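Local coordinates for cohesin (Archaeoglobus fulgidus, PDB 2XDH), which is the cohesin domain of a longer, non-cellulosomal archaeal protein and probably mediates protein-protein recognition by binding dockerin modules, at residues L35-N41 with G65-V70; V42-V48 with Y86-T92. The contacts are given in a common frame with arbitrary orientation. Where two conformers were deposited one is given. Residues are numbered along the deposited sequence.

Overall arrangement
Both contacts are antiparallel strand pairings of the cohesin domain, a beta-sandwich, and their centres lie about 11 Å apart. Interaction 1 joins strand 17-38 to strand 67-74. Interaction 2 joins strand 43-50 to strand 82-91. Asn41 of interaction 1 is followed directly by Val42 of interaction 2, so residues 35-48 pass from one pairing to the other. The two pairings face each other across the hydrophobic core. Ile68 CD1 lies 3.7 Å from Val45 CG2 and 3.8 Å from Val87 CG1, and Tyr39 CZ lies 3.7 Å from Val45 CG2. The rings of Tyr39 and Phe89 also meet. Both contacts are away from the magnesium-binding residue Asp136.

Interaction 1: residues L35-N41 with G65-V70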
loop_
_atom_site.group_PDB
_atom_site.type_symbol
_atom_site.label_atom_id
_atom_site.label_comp_id
_atom_site.label_asym_id
_atom_site.label_seq_id
_atom_site.Cartn_x
_atom_site.Cartn_y
_atom_site.Cartn_z
ATOM N N LEU A 35 -5.089 -12.845 -19.493
ATOM C CA LEU A 35 -4.989 -11.934 -20.620
ATOM C C LEU A 35 -4.836 -12.702 -21.917
ATOM O O LEU A 35 -4.635 -13.924 -21.905
ATOM C CB LEU A 35 -3.828 -10.956 -20.431
ATOM C CG LEU A 35 -2.412 -11.527 -20.266
ATOM C CD1 LEU A 35 -1.823 -11.954 -21.615
ATOM C CD2 LEU A 35 -1.520 -10.482 -19.619
ATOM N N ILE A 36 -4.971 -11.974 -23.026
ATOM C CA ILE A 36 -4.770 -12.509 -24.353
ATOM C C ILE A 36 -3.713 -11.652 -25.029
ATOM O O ILE A 36 -3.814 -10.419 -25.032
ATOM C CB ILE A 36 -6.059 -12.433 -25.171
ATOM C CG1 ILE A 36 -7.139 -13.322 -24.541
ATOM C CG2 ILE A 36 -5.805 -12.867 -26.596
ATOM C CD1 ILE A 36 -8.471 -13.220 -25.245
ATOM N N LEU A 37 -2.682 -12.299 -25.569
ATOM C CA LEU A 37 -1.701 -11.615 -26.415
ATOM C C LEU A 37 -1.929 -12.033 -27.848
ATOM O O LEU A 37 -1.810 -13.211 -28.177
ATOM C CB LEU A 37 -0.278 -12.012 -26.017
ATOM C CG LEU A 37 0.824 -11.415 -26.901
ATOM C CD1 LEU A 37 0.952 -9.921 -26.652
ATOM C CD2 LEU A 37 2.158 -12.102 -26.630
ATOM N N SER A 38 -2.283 -11.083 -28.705
ATOM C CA SER A 38 -2.453 -11.404 -30.115
ATOM C C SER A 38 -1.147 -11.116 -30.834
ATOM O O SER A 38 -0.442 -10.172 -30.486
ATOM C CB SER A 38 -3.595 -10.591 -30.733
ATOM O OG SER A 38 -4.840 -10.966 -30.174
ATOM N N TYR A 39 -0.822 -11.931 -31.831
ATOM C CA TYR A 39 0.420 -11.756 -32.570
ATOM C C TYR A 39 0.207 -11.869 -34.080
ATOM O O TYR A 39 -0.748 -12.498 -34.526
ATOM C CB TYR A 39 1.446 -12.782 -32.093
ATOM C CG TYR A 39 0.991 -14.207 -32.254
ATOM C CD1 TYR A 39 1.336 -14.942 -33.380
ATOM C CD2 TYR A 39 0.218 -14.826 -31.280
ATOM C CE1 TYR A 39 0.921 -16.258 -33.533
ATOM C CE2 TYR A 39 -0.203 -16.143 -31.423
ATOM C CZ TYR A 39 0.155 -16.849 -32.557
ATOM O OH TYR A 39 -0.249 -18.157 -32.713
ATOM N N PRO A 40 1.095 -11.250 -34.872
ATOM C CA PRO A 40 0.954 -11.224 -36.338
ATOM C C PRO A 40 1.213 -12.565 -37.027
ATOM O O PRO A 40 1.870 -13.441 -36.460
ATOM C CB PRO A 40 2.007 -10.202 -36.775
ATOM C CG PRO A 40 3.016 -10.186 -35.660
ATOM C CD PRO A 40 2.239 -10.449 -34.404
ATOM N N ASN A 41 0.705 -12.697 -38.255
ATOM C CA ASN A 41 0.883 -13.900 -39.071
ATOM C C ASN A 41 2.335 -14.229 -39.376
ATOM O O ASN A 41 2.673 -15.376 -39.650
ATOM C CB ASN A 41 0.138 -13.763 -40.402
ATOM C CG ASN A 41 -1.347 -13.976 -40.260
ATOM O OD1 ASN A 41 -1.796 -14.734 -39.400
ATOM N ND2 ASN A 41 -2.124 -13.309 -41.105
ATOM N N GLY A 65 -5.132 -20.061 -32.715
ATOM C CA GLY A 65 -5.089 -19.112 -33.805
ATOM C C GLY A 65 -3.957 -18.135 -33.566
ATOM O O GLY A 65 -2.843 -18.527 -33.203
ATOM N N ASN A 66 -4.244 -16.857 -33.759
ATOM C CA ASN A 66 -3.243 -15.822 -33.555
ATOM C C ASN A 66 -3.323 -15.187 -32.175
ATOM O O ASN A 66 -3.028 -14.008 -32.011
ATOM C CB ASN A 66 -3.365 -14.750 -34.635
ATOM C CG ASN A 66 -2.673 -15.149 -35.926
ATOM O OD1 ASN A 66 -2.072 -16.224 -36.017
ATOM N ND2 ASN A 66 -2.755 -14.287 -36.936
ATOM N N GLN A 67 -3.718 -15.961 -31.173
ATOM C CA GLN A 67 -3.689 -15.424 -29.818
ATOM C C GLN A 67 -3.250 -16.424 -28.763
ATOM O O GLN A 67 -3.524 -17.616 -28.859
ATOM C CB GLN A 67 -5.008 -14.740 -29.445
ATOM C CG GLN A 67 -6.242 -15.594 -29.460
ATOM C CD GLN A 67 -7.504 -14.748 -29.351
ATOM O OE1 GLN A 67 -7.571 -13.647 -29.899
ATOM N NE2 GLN A 67 -8.505 -15.252 -28.630
ATOM N N ILE A 68 -2.533 -15.917 -27.770
ATOM C CA ILE A 68 -2.067 -16.725 -26.662
ATOM C C ILE A 68 -2.852 -16.306 -25.429
ATOM O O ILE A 68 -2.765 -15.161 -24.998
ATOM C CB ILE A 68 -0.574 -16.482 -26.407
ATOM C CG1 ILE A 68 0.211 -16.670 -27.712
ATOM C CG2 ILE A 68 -0.073 -17.411 -25.295
ATOM C CD1 ILE A 68 1.576 -15.986 -27.720
ATOM N N LYS A 69 -3.653 -17.218 -24.893
ATOM C CA LYS A 69 -4.369 -16.954 -23.654
ATOM C C LYS A 69 -3.491 -17.399 -22.505
ATOM O O LYS A 69 -3.010 -18.533 -22.475
ATOM C CB LYS A 69 -5.708 -17.705 -23.628
ATOM C CG LYS A 69 -6.682 -17.242 -24.710
ATOM C CD LYS A 69 -8.073 -17.831 -24.545
ATOM C CE LYS A 69 -9.062 -17.140 -25.480
ATOM N NZ LYS A 69 -10.428 -17.742 -25.437
ATOM N N VAL A 70 -3.284 -16.503 -21.552
ATOM C CA VAL A 70 -2.387 -16.768 -20.453
ATOM C C VAL A 70 -3.126 -16.563 -19.155
ATOM O O VAL A 70 -3.854 -15.584 -18.995
ATOM C CB VAL A 70 -1.167 -15.814 -20.476
ATOM C CG1 VAL A 70 -0.336 -15.985 -19.204
ATOM C CG2 VAL A 70 -0.332 -16.059 -21.728
#
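Strands 35-38 and 67-70 pair antiparallel in the beta-sandwich of the cohesin domain, with their axes 4.5 Å apart at closest. Leu35 and Val70 form a hydrogen-bonded pair: Leu35 N to Val70 O is 3.0 Å and Val70 N to Leu35 O is 2.9 Å. Ile36 faces Lys69 in a non-hydrogen-bonded pair. Ile36 CG2 packs 3.5 Å from Gln67 CB on the outer face, where Lys69 NZ forms a salt bridge with Glu64. Leu37 repeats the first pattern with Ile68, with Leu37 N to Ile68 O at 2.9 Å and Ile68 N to Leu37 O at 2.8 Å. Leu35, Leu37, Ile68 and Val70 point into the core, against Phe85 and Val87 of strand 82-91. Ser38 sits opposite Gln67, and its CA is 4.2 Å from Gln67 CA. Beyond the strand, Tyr39 N still hydrogen-bonds to Asn66 O at 3.0 Å. The Tyr39 side chain takes the p rotamer and folds back over the turn before Gln67. Asn66 CA lies over its ring face, 4.0 Å from the centroid, a CH-pi contact. Asn41 closes the contact through its side chain: Asn66 ND2 donates to Asn41 OD1 at 2.7 Å.

Interaction 2: residues V42-V48 with Y86-T92; sequences VLEVEDV and YVKFRVT
An angle of 139° separates the N-to-C directions of strands 43-48 and 86-91, an antiparallel pair whose axes approach to 4.5 Å; a classic beta bulge shifts their register by one. They belong to the beta-sandwich of the cohesin domain. Leu43-Val91 and Val45-Phe89 are non-hydrogen-bonded pairs. Between them, Glu44 and Arg90 form a hydrogen-bonded pair, with Glu44 N to Arg90 O at 3.0 Å and Arg90 N to Glu44 O at 2.8 Å. At the bulge, Glu46 and Asp47 both face Lys88. Glu46 has phi/psi of -103/-34°. Lys88 O accepts Glu46 N at 2.8 Å and, weakly, Asp47 N at 3.3 Å; Lys88 N returns a bond to Asp47 O at 2.8 Å. Val48 then pairs with Val87. Just ahead of Leu43, Val42 O accepts a hydrogen bond from Thr92 N at 2.9 Å. Leu43, Val45, Val48, Val87, Phe89 and Val91 share the core face, with Ile68 of strand 67-74 opposite. Glu44, Asp47, Lys88 and Arg90 are on the other face. Val45 is t, and Val45 CG2 touches Phe89 CE1 at 3.4 Å. Leu43 (m, t) sets CD1 over the face of the Phe89 ring (chi1 m), 3.8 Å from the centroid.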
loop_
_atom_site.group_PDB
_atom_site.type_symbol
_atom_site.label_atom_id
_atom_site.label_comp_id
_atom_site.label_asym_id
_atom_site.label_seq_id
_atom_site.Cartn_x
_atom_site.Cartn_y
_atom_site.Cartn_z
ATOM N N VAL A 42 3.195 -13.213 -39.347
ATOM C CA VAL A 42 4.609 -13.419 -39.628
ATOM C C VAL A 42 5.326 -14.114 -38.482
ATOM O O VAL A 42 6.481 -14.515 -38.621
ATOM C CB VAL A 42 5.333 -12.098 -39.962
ATOM C CG1 VAL A 42 4.843 -11.551 -41.292
ATOM C CG2 VAL A 42 5.140 -11.082 -38.849
ATOM N N LEU A 43 4.642 -14.248 -37.345
ATOM C CA LEU A 43 5.217 -14.934 -36.197
ATOM C C LEU A 43 4.543 -16.277 -35.918
ATOM O O LEU A 43 3.355 -16.470 -36.179
ATOM C CB LEU A 43 5.166 -14.048 -34.952
ATOM C CG LEU A 43 5.990 -12.759 -34.992
ATOM C CD1 LEU A 43 5.945 -12.065 -33.630
ATOM C CD2 LEU A 43 7.426 -13.038 -35.381
ATOM N N GLU A 44 5.321 -17.201 -35.379
ATOM C CA GLU A 44 4.806 -18.500 -35.000
ATOM C C GLU A 44 5.311 -18.839 -33.615
ATOM O O GLU A 44 6.504 -18.726 -33.343
ATOM C CB GLU A 44 5.279 -19.561 -35.995
ATOM C CG GLU A 44 5.287 -20.949 -35.424
ATOM C CD GLU A 44 5.590 -21.976 -36.478
ATOM O OE1 GLU A 44 5.440 -21.636 -37.673
ATOM O OE2 GLU A 44 5.981 -23.106 -36.114
ATOM N N VAL A 45 4.403 -19.252 -32.740
ATOM C CA VAL A 45 4.750 -19.499 -31.346
ATOM C C VAL A 45 5.462 -20.841 -31.183
ATOM O O VAL A 45 4.944 -21.878 -31.604
ATOM C CB VAL A 45 3.501 -19.457 -30.441
ATOM C CG1 VAL A 45 3.840 -19.923 -29.023
ATOM C CG2 VAL A 45 2.907 -18.051 -30.422
ATOM N N GLU A 46 6.653 -20.809 -30.587
ATOM C CA GLU A 46 7.425 -22.027 -30.312
ATOM C C GLU A 46 7.333 -22.437 -28.835
ATOM O O GLU A 46 7.350 -23.623 -28.501
ATOM C CB GLU A 46 8.897 -21.850 -30.711
ATOM C CG GLU A 46 9.127 -21.443 -32.166
ATOM C CD GLU A 46 9.041 -22.612 -33.143
ATOM O OE1 GLU A 46 8.779 -22.362 -34.337
ATOM O OE2 GLU A 46 9.243 -23.776 -32.727
ATOM N N ASP A 47 7.247 -21.463 -27.939
ATOM C CA ASP A 47 7.121 -21.782 -26.520
ATOM C C ASP A 47 6.638 -20.561 -25.754
ATOM O O ASP A 47 6.761 -19.431 -26.230
ATOM C CB ASP A 47 8.459 -22.270 -25.954
ATOM C CG ASP A 47 8.295 -23.147 -24.717
ATOM O OD1 ASP A 47 7.141 -23.459 -24.333
ATOM O OD2 ASP A 47 9.330 -23.539 -24.139
ATOM N N VAL A 48 6.077 -20.805 -24.576
ATOM C CA VAL A 48 5.647 -19.746 -23.668
ATOM C C VAL A 48 6.208 -20.101 -22.299
ATOM O O VAL A 48 5.895 -21.169 -21.757
ATOM C CB VAL A 48 4.116 -19.664 -23.590
ATOM C CG1 VAL A 48 3.672 -18.581 -22.608
ATOM C CG2 VAL A 48 3.508 -19.413 -24.985
ATOM N N TYR A 86 7.478 -14.940 -21.120
ATOM C CA TYR A 86 8.250 -14.684 -22.332
ATOM C C TYR A 86 7.615 -15.550 -23.403
ATOM O O TYR A 86 7.217 -16.685 -23.128
ATOM C CB TYR A 86 9.721 -15.113 -22.143
ATOM C CG TYR A 86 10.590 -14.093 -21.437
ATOM C CD1 TYR A 86 11.303 -13.139 -22.167
ATOM C CD2 TYR A 86 10.709 -14.078 -20.046
ATOM C CE1 TYR A 86 12.107 -12.194 -21.536
ATOM C CE2 TYR A 86 11.510 -13.123 -19.401
ATOM C CZ TYR A 86 12.202 -12.186 -20.160
ATOM O OH TYR A 86 12.996 -11.233 -19.555
ATOM N N VAL A 87 7.489 -15.024 -24.613
ATOM C CA VAL A 87 7.058 -15.865 -25.718
ATOM C C VAL A 87 8.222 -16.073 -26.676
ATOM O O VAL A 87 8.865 -15.125 -27.105
ATOM C CB VAL A 87 5.817 -15.293 -26.458
ATOM C CG1 VAL A 87 5.381 -16.236 -27.571
ATOM C CG2 VAL A 87 4.666 -15.093 -25.478
ATOM N N LYS A 88 8.520 -17.330 -26.980
ATOM C CA LYS A 88 9.527 -17.616 -27.982
ATOM C C LYS A 88 8.810 -17.734 -29.318
ATOM O O LYS A 88 7.942 -18.597 -29.493
ATOM C CB LYS A 88 10.284 -18.907 -27.651
ATOM C CG LYS A 88 11.467 -19.161 -28.579
ATOM C CD LYS A 88 12.235 -20.414 -28.187
ATOM C CE LYS A 88 13.600 -20.444 -28.857
ATOM N NZ LYS A 88 14.357 -19.185 -28.568
ATOM N N PHE A 89 9.157 -16.851 -30.248
ATOM C CA PHE A 89 8.554 -16.847 -31.572
ATOM C C PHE A 89 9.593 -17.258 -32.591
ATOM O O PHE A 89 10.793 -17.111 -32.368
ATOM C CB PHE A 89 8.095 -15.447 -31.967
ATOM C CG PHE A 89 6.848 -14.971 -31.271
ATOM C CD1 PHE A 89 5.621 -15.557 -31.538
ATOM C CD2 PHE A 89 6.899 -13.888 -30.397
ATOM C CE1 PHE A 89 4.471 -15.094 -30.932
ATOM C CE2 PHE A 89 5.770 -13.423 -29.784
ATOM C CZ PHE A 89 4.541 -14.020 -30.043
ATOM N N ARG A 90 9.124 -17.758 -33.723
ATOM C CA ARG A 90 9.986 -17.963 -34.867
ATOM C C ARG A 90 9.454 -17.068 -35.956
ATOM O O ARG A 90 8.245 -17.013 -36.186
ATOM C CB ARG A 90 9.959 -19.417 -35.320
ATOM C CG ARG A 90 10.497 -19.609 -36.724
ATOM C CD ARG A 90 11.405 -20.810 -36.791
ATOM N NE ARG A 90 11.779 -21.120 -38.165
ATOM C CZ ARG A 90 12.411 -22.229 -38.529
ATOM N NH1 ARG A 90 12.738 -23.133 -37.614
ATOM N NH2 ARG A 90 12.715 -22.432 -39.804
ATOM N N VAL A 91 10.350 -16.345 -36.610
ATOM C CA VAL A 91 9.947 -15.437 -37.673
ATOM C C VAL A 91 9.807 -16.215 -38.977
ATOM O O VAL A 91 10.796 -16.665 -39.554
ATOM C CB VAL A 91 10.967 -14.294 -37.842
ATOM C CG1 VAL A 91 10.490 -13.293 -38.890
ATOM C CG2 VAL A 91 11.228 -13.618 -36.507
ATOM N N THR A 92 8.570 -16.373 -39.431
ATOM C CA THR A 92 8.284 -17.150 -40.628
ATOM C C THR A 92 8.452 -16.321 -41.899
ATOM O O THR A 92 7.712 -15.364 -42.130
ATOM C CB THR A 92 6.858 -17.714 -40.581
ATOM O OG1 THR A 92 5.916 -16.640 -40.660
ATOM C CG2 THR A 92 6.638 -18.471 -39.289
#